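TRNA (adenine(58)-N(1))-methyltransferase TrmI (Thermus thermophilus, PDB 2PWY) catalyses the S-adenosyl-L-methionine-dependent methylation of N1 of adenosine 58 in tRNA, an activity required for growth at extreme temperatures. Local coordinates at residues A[67-70]-A[71-75]; A[197-200]-A[201-205]. All coordinates share one frame; numbering follows the deposited sequence.

Contact 1 of 2, residues A[67-70]-A[71-75]; sequences EEYL and LHMKR
The carbonyl oxygen of Tyr69 receives two backbone donors where helix 66-72 ends. Met73 N lies 2.8 Å from Tyr69 O and nearly in line with that carbonyl, whereas His72 N, 3.2 Å from the same oxygen, sits well above its plane. Met73 is the first residue to leave helical geometry, yet its side chain turns back onto the helix. Met73 CB rests over the centre of the Tyr69 ring, a CH-pi contact; CG, set between N and the carbonyl carbon (chi1 69°), carries SD to the same ring, where it comes in obliquely, 3.7 Å from Tyr69 CE2, in a Met-aromatic contact. Tyrosine suits the site because its ring also stacks with Phe144 and its hydroxyl bonds Asn140 O. Two residues back along the helix, Leu71 CD1 runs alongside Glu67 CG at 4.1 Å, while the Glu67 carboxylate makes a salt bridge to Arg220 of the second subunit. Beyond the helix, Arg75 grips Met73 O side-on with NE (2.8 Å) and NH1 (2.9 Å), the oxygen lying in the guanidinium plane. Arg75 NH2 gives a hydrogen to a water that in turn donates to Leu70 O. A leucine in place of Arg75 would probably leave Met73 O without both donors and break the water bridge to Leu70 O. The guanidinium thus supplies hydrogens beside the carbonyl-rich end of a helix, where its positive charge probably complements the helix dipole.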
ATOM      1  N   GLU A  67       6.408  -8.341 -20.259  1.00  8.54           N
ATOM      2  CA  GLU A  67       6.813  -8.243 -18.858  1.00  9.71           C
ATOM      3  C   GLU A  67       8.014  -9.160 -18.565  1.00  9.73           C
ATOM      4  O   GLU A  67       9.028  -8.711 -18.037  1.00 10.40           O
ATOM      5  CB  GLU A  67       5.639  -8.582 -17.939  1.00  9.89           C
ATOM      6  CG  GLU A  67       5.987  -8.523 -16.450  1.00 11.13           C
ATOM      7  CD  GLU A  67       4.805  -8.884 -15.571  1.00 11.47           C
ATOM      8  OE1 GLU A  67       3.875  -9.571 -16.063  1.00 12.65           O
ATOM      9  OE2 GLU A  67       4.806  -8.456 -14.395  1.00 12.12           O
ATOM     10  N   GLU A  68       7.907 -10.438 -18.929  1.00  9.63           N
ATOM     11  CA  GLU A  68       8.995 -11.405 -18.680  1.00  9.79           C
ATOM     12  C   GLU A  68      10.275 -11.007 -19.400  1.00 10.12           C
ATOM     13  O   GLU A  68      11.368 -11.105 -18.842  1.00  9.87           O
ATOM     14  CB  GLU A  68       8.578 -12.814 -19.084  1.00  9.62           C
ATOM     15  CG  GLU A  68       7.564 -13.415 -18.111  1.00  9.91           C
ATOM     16  CD  GLU A  68       6.928 -14.710 -18.600  1.00 11.41           C
ATOM     17  OE1 GLU A  68       6.784 -14.904 -19.828  1.00  9.31           O
ATOM     18  OE2 GLU A  68       6.539 -15.520 -17.732  1.00 10.42           O
ATOM     19  N   TYR A  69      10.126 -10.550 -20.637  1.00 10.27           N
ATOM     20  CA  TYR A  69      11.253 -10.105 -21.433  1.00 11.40           C
ATOM     21  C   TYR A  69      11.994  -8.924 -20.788  1.00 11.70           C
ATOM     22  O   TYR A  69      13.220  -8.976 -20.646  1.00 12.19           O
ATOM     23  CB  TYR A  69      10.781  -9.747 -22.841  1.00 11.02           C
ATOM     24  CG  TYR A  69      11.905  -9.448 -23.787  1.00 11.35           C
ATOM     25  CD1 TYR A  69      12.826 -10.440 -24.143  1.00 10.86           C
ATOM     26  CD2 TYR A  69      12.058  -8.184 -24.326  1.00 10.64           C
ATOM     27  CE1 TYR A  69      13.880 -10.164 -25.037  1.00 11.95           C
ATOM     28  CE2 TYR A  69      13.105  -7.893 -25.212  1.00 11.49           C
ATOM     29  CZ  TYR A  69      14.009  -8.886 -25.562  1.00 11.92           C
ATOM     30  OH  TYR A  69      15.034  -8.587 -26.436  1.00 11.65           O
ATOM     31  N   LEU A  70      11.272  -7.861 -20.420  1.00 11.86           N
ATOM     32  CA  LEU A  70      11.918  -6.725 -19.749  1.00 12.43           C
ATOM     33  C   LEU A  70      12.694  -7.131 -18.509  1.00 13.05           C
ATOM     34  O   LEU A  70      13.768  -6.594 -18.243  1.00 13.38           O
ATOM     35  CB  LEU A  70      10.917  -5.627 -19.366  1.00 12.73           C
ATOM     36  CG  LEU A  70      10.862  -4.436 -20.299  1.00 13.38           C
ATOM     37  CD1 LEU A  70      10.198  -4.864 -21.607  1.00 15.01           C
ATOM     38  CD2 LEU A  70      10.124  -3.266 -19.656  1.00 10.69           C
ATOM     39  N   LEU A  71      12.142  -8.074 -17.751  1.00 13.47           N
ATOM     40  CA  LEU A  71      12.726  -8.464 -16.477  1.00 14.03           C
ATOM     41  C   LEU A  71      13.979  -9.325 -16.636  1.00 14.01           C
ATOM     42  O   LEU A  71      14.802  -9.376 -15.724  1.00 14.91           O
ATOM     43  CB  LEU A  71      11.695  -9.180 -15.615  1.00 13.84           C
ATOM     44  CG  LEU A  71      10.476  -8.362 -15.169  1.00 15.11           C
ATOM     45  CD1 LEU A  71       9.510  -9.306 -14.477  1.00 16.28           C
ATOM     46  CD2 LEU A  71      10.889  -7.198 -14.260  1.00 15.88           C
ATOM     47  N   HIS A  72      14.129  -9.975 -17.792  1.00 13.93           N
ATOM     48  CA  HIS A  72      15.228 -10.931 -18.017  1.00 13.92           C
ATOM     49  C   HIS A  72      16.215 -10.547 -19.130  1.00 13.52           C
ATOM     50  O   HIS A  72      17.329 -11.083 -19.187  1.00 13.23           O
ATOM     51  CB  HIS A  72      14.670 -12.356 -18.231  1.00 14.21           C
ATOM     52  CG  HIS A  72      13.841 -12.849 -17.085  1.00 15.44           C
ATOM     53  ND1 HIS A  72      14.394 -13.437 -15.966  1.00 18.44           N
ATOM     54  CD2 HIS A  72      12.505 -12.807 -16.864  1.00 15.55           C
ATOM     55  CE1 HIS A  72      13.436 -13.734 -15.106  1.00 17.10           C
ATOM     56  NE2 HIS A  72      12.279 -13.369 -15.629  1.00 18.12           N
ATOM     57  N   MET A  73      15.833  -9.608 -19.999  1.00 12.90           N
ATOM     58  CA  MET A  73      16.719  -9.180 -21.085  1.00 13.11           C
ATOM     59  C   MET A  73      18.006  -8.519 -20.568  1.00 13.91           C
ATOM     60  O   MET A  73      18.025  -7.932 -19.478  1.00 13.81           O
ATOM     61  CB  MET A  73      15.997  -8.226 -22.052  1.00 12.94           C
ATOM     62  CG  MET A  73      15.671  -6.853 -21.463  1.00 11.66           C
ATOM     63  SD  MET A  73      14.692  -5.864 -22.596  1.00 12.59           S
ATOM     64  CE  MET A  73      14.787  -4.274 -21.785  1.00 10.44           C
ATOM     65  N   LYS A  74      19.067  -8.641 -21.361  1.00 15.12           N
ATOM     66  CA  LYS A  74      20.348  -7.983 -21.108  1.00 16.86           C
ATOM     67  C   LYS A  74      20.087  -6.488 -21.009  1.00 16.79           C
ATOM     68  O   LYS A  74      19.215  -5.955 -21.707  1.00 17.09           O
ATOM     69  CB  LYS A  74      21.303  -8.275 -22.276  1.00 16.70           C
ATOM     70  CG  LYS A  74      22.735  -7.760 -22.127  1.00 19.11           C
ATOM     71  CD  LYS A  74      23.555  -8.152 -23.356  1.00 19.64           C
ATOM     72  CE  LYS A  74      24.977  -7.600 -23.310  1.00 24.39           C
ATOM     73  NZ  LYS A  74      25.928  -8.582 -22.726  1.00 27.25           N
ATOM     74  N   ARG A  75      20.818  -5.811 -20.132  1.00 17.11           N
ATOM     75  CA  ARG A  75      20.683  -4.363 -20.030  1.00 17.47           C
ATOM     76  C   ARG A  75      21.991  -3.668 -19.702  1.00 17.88           C
ATOM     77  O   ARG A  75      22.908  -4.286 -19.155  1.00 18.04           O
ATOM     78  CB  ARG A  75      19.616  -3.992 -18.991  1.00 17.85           C
ATOM     79  CG  ARG A  75      20.055  -4.059 -17.525  1.00 17.80           C
ATOM     80  CD  ARG A  75      19.976  -5.469 -16.942  1.00 19.58           C
ATOM     81  NE  ARG A  75      18.758  -6.170 -17.365  1.00 19.18           N
ATOM     82  CZ  ARG A  75      17.575  -6.077 -16.762  1.00 19.87           C
ATOM     83  NH1 ARG A  75      16.544  -6.762 -17.245  1.00 17.79           N
ATOM     84  NH2 ARG A  75      17.417  -5.300 -15.689  1.00 18.31           N
TER
HETATM   85  O   HOH W   1      14.315  -5.289 -15.389  1.00 25.48           O

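Contact 2 of 2, residues A[197-200]-A[201-205]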
ATOM      1  N   TYR A 197       9.139   9.427 -15.474  1.00  9.80           N
ATOM      2  CA  TYR A 197       9.409   8.374 -14.493  1.00  9.69           C
ATOM      3  C   TYR A 197      10.613   8.819 -13.659  1.00  9.73           C
ATOM      4  O   TYR A 197      11.676   9.104 -14.203  1.00  9.20           O
ATOM      5  CB  TYR A 197       9.701   7.109 -15.297  1.00 10.93           C
ATOM      6  CG  TYR A 197      10.103   5.830 -14.593  1.00 11.61           C
ATOM      7  CD1 TYR A 197       9.139   4.896 -14.192  1.00 13.30           C
ATOM      8  CD2 TYR A 197      11.447   5.492 -14.440  1.00 12.98           C
ATOM      9  CE1 TYR A 197       9.516   3.673 -13.609  1.00 12.07           C
ATOM     10  CE2 TYR A 197      11.832   4.270 -13.852  1.00 13.34           C
ATOM     11  CZ  TYR A 197      10.865   3.373 -13.454  1.00 12.62           C
ATOM     12  OH  TYR A 197      11.237   2.171 -12.892  1.00 14.90           O
ATOM     13  N   LEU A 198      10.430   8.923 -12.343  1.00  8.77           N
ATOM     14  CA  LEU A 198      11.477   9.458 -11.467  1.00  9.39           C
ATOM     15  C   LEU A 198      11.537   8.709 -10.131  1.00 10.59           C
ATOM     16  O   LEU A 198      10.524   8.625  -9.425  1.00 10.32           O
ATOM     17  CB  LEU A 198      11.203  10.929 -11.178  1.00  9.55           C
ATOM     18  CG  LEU A 198      11.444  11.916 -12.317  1.00  9.17           C
ATOM     19  CD1 LEU A 198      10.857  13.293 -11.949  1.00 11.97           C
ATOM     20  CD2 LEU A 198      12.940  12.011 -12.675  1.00 11.12           C
ATOM     21  N   PRO A 199      12.713   8.159  -9.785  1.00 10.30           N
ATOM     22  CA  PRO A 199      12.788   7.378  -8.543  1.00 10.42           C
ATOM     23  C   PRO A 199      12.579   8.171  -7.244  1.00  9.81           C
ATOM     24  O   PRO A 199      11.981   7.634  -6.293  1.00 10.15           O
ATOM     25  CB  PRO A 199      14.205   6.784  -8.571  1.00 10.87           C
ATOM     26  CG  PRO A 199      14.681   6.949  -9.983  1.00 12.48           C
ATOM     27  CD  PRO A 199      14.000   8.177 -10.507  1.00 11.37           C
ATOM     28  N   ASN A 200      13.068   9.406  -7.195  1.00  9.29           N
ATOM     29  CA  ASN A 200      13.134  10.167  -5.944  1.00  8.93           C
ATOM     30  C   ASN A 200      12.081  11.258  -5.877  1.00  8.81           C
ATOM     31  O   ASN A 200      11.845  11.974  -6.862  1.00  7.82           O
ATOM     32  CB  ASN A 200      14.524  10.804  -5.767  1.00  8.71           C
ATOM     33  CG  ASN A 200      15.604   9.771  -5.523  1.00 10.73           C
ATOM     34  OD1 ASN A 200      15.709   9.219  -4.431  1.00 11.53           O
ATOM     35  ND2 ASN A 200      16.414   9.505  -6.540  1.00 13.29           N
ATOM     36  N   ILE A 201      11.467  11.410  -4.710  1.00  8.34           N
ATOM     37  CA  ILE A 201      10.496  12.490  -4.534  1.00  9.03           C
ATOM     38  C   ILE A 201      11.141  13.879  -4.704  1.00  9.12           C
ATOM     39  O   ILE A 201      10.473  14.832  -5.108  1.00  9.67           O
ATOM     40  CB  ILE A 201       9.744  12.374  -3.184  1.00  8.64           C
ATOM     41  CG1 ILE A 201       8.401  13.135  -3.236  1.00  9.19           C
ATOM     42  CG2 ILE A 201      10.616  12.859  -2.024  1.00  9.15           C
ATOM     43  CD1 ILE A 201       7.410  12.629  -4.307  1.00 10.10           C
ATOM     44  N   THR A 202      12.436  13.984  -4.394  1.00  9.59           N
ATOM     45  CA  THR A 202      13.179  15.233  -4.576  1.00  9.59           C
ATOM     46  C   THR A 202      13.240  15.606  -6.073  1.00  9.42           C
ATOM     47  O   THR A 202      13.082  16.770  -6.443  1.00 10.28           O
ATOM     48  CB  THR A 202      14.600  15.103  -4.006  1.00  9.12           C
ATOM     49  OG1 THR A 202      15.121  13.822  -4.368  1.00  9.73           O
ATOM     50  CG2 THR A 202      14.573  15.214  -2.479  1.00  9.81           C
ATOM     51  N   GLN A 203      13.427  14.597  -6.922  1.00  9.75           N
ATOM     52  CA  GLN A 203      13.417  14.794  -8.371  1.00  9.60           C
ATOM     53  C   GLN A 203      12.025  15.223  -8.838  1.00  9.45           C
ATOM     54  O   GLN A 203      11.896  16.116  -9.678  1.00  9.87           O
ATOM     55  CB  GLN A 203      13.826  13.510  -9.087  1.00 10.13           C
ATOM     56  CG  GLN A 203      15.290  13.152  -8.934  1.00 11.88           C
ATOM     57  CD  GLN A 203      15.562  11.772  -9.485  1.00 15.34           C
ATOM     58  OE1 GLN A 203      15.032  10.782  -8.992  1.00 14.34           O
ATOM     59  NE2 GLN A 203      16.370  11.703 -10.538  1.00 19.56           N
ATOM     60  N   VAL A 204      10.992  14.588  -8.280  1.00  9.01           N
ATOM     61  CA  VAL A 204       9.604  14.953  -8.573  1.00  8.99           C
ATOM     62  C   VAL A 204       9.358  16.427  -8.272  1.00  8.93           C
ATOM     63  O   VAL A 204       8.844  17.164  -9.107  1.00  8.35           O
ATOM     64  CB  VAL A 204       8.591  14.071  -7.791  1.00  9.21           C
ATOM     65  CG1 VAL A 204       7.147  14.635  -7.910  1.00  9.59           C
ATOM     66  CG2 VAL A 204       8.659  12.608  -8.278  1.00  8.29           C
ATOM     67  N   LEU A 205       9.747  16.867  -7.080  1.00  9.26           N
ATOM     68  CA  LEU A 205       9.521  18.247  -6.684  1.00  9.62           C
ATOM     69  C   LEU A 205      10.287  19.206  -7.585  1.00 10.22           C
ATOM     70  O   LEU A 205       9.762  20.258  -7.952  1.00 10.16           O
ATOM     71  CB  LEU A 205       9.882  18.456  -5.201  1.00 10.36           C
ATOM     72  CG  LEU A 205       8.963  17.714  -4.219  1.00 11.61           C
ATOM     73  CD1 LEU A 205       9.623  17.652  -2.836  1.00 13.57           C
ATOM     74  CD2 LEU A 205       7.585  18.382  -4.154  1.00 15.30           C
TER
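Gln203 reaches back to Asn200 at a strand-turn-helix junction of the Rossmann-like methyltransferase fold, where strand 192-198 passes into helix 201-211. Asn200 is the N-cap residue and Gln203 the third of the helix. Gln203 takes up the backbone N-H of the N-cap residue, while the Asn200 side chain makes no capping bond, so there is no complete capping box. Starting at the backbone, Gln203 CB packs on Leu198 CD2 at 4.0 Å. CG, beside the backbone N (chi1 -71°), passes Asn200 CB, and the extended chain (chi2 171°) carries the amide back over the turn. There OE1 accepts from Asn200 N at 3.0 Å, in the carbonyl plane of the glutamine. A second donor, Asn200 ND2, reaches OE1 at 3.1 Å from well above that plane, the two amides being turned 53° apart. NE2 makes a weak hydrogen bond to Met175 O. Glutamine fits because its length lets an acceptor reach an amide N-H that precedes the helix, and Asn200 adds an amide donor while its OD1 bonds Ala236 N of the third subunit. Pro199, lacking an N-H, can sit before the cap without adding another donor to satisfy, and Pro199 CD comes within 3.2 Å of Gln203 OE1. On the buried side Leu198 CB meets the CG2 branch of Val204 where strand and helix converge. The first helical turn is closed by Val204 N, which donates to Asn200 O at 3.1 Å.

In the fold
From the N terminus, the small N-terminal strands lead into helix 66-72, and contact 1 (67-75) closes the end of that helix. Tyr69 and His72 touch strand 19-22, while Tyr69 and Met73 touch helix 131-144, so the contact joins the N-terminal part to the catalytic domain, with Arg75 beside Ser107 of the S-adenosyl-L-methionine site. More than a hundred residues later, contact 2 (197-205) turns the chain from central-sheet strand 192-198 into helix 201-211, which packs on strand 248-254. The two follow in series, neither nested nor crossed, with centres about 24 Å apart. Both also face the second subunit, and contact 2 meets the third and fourth as well.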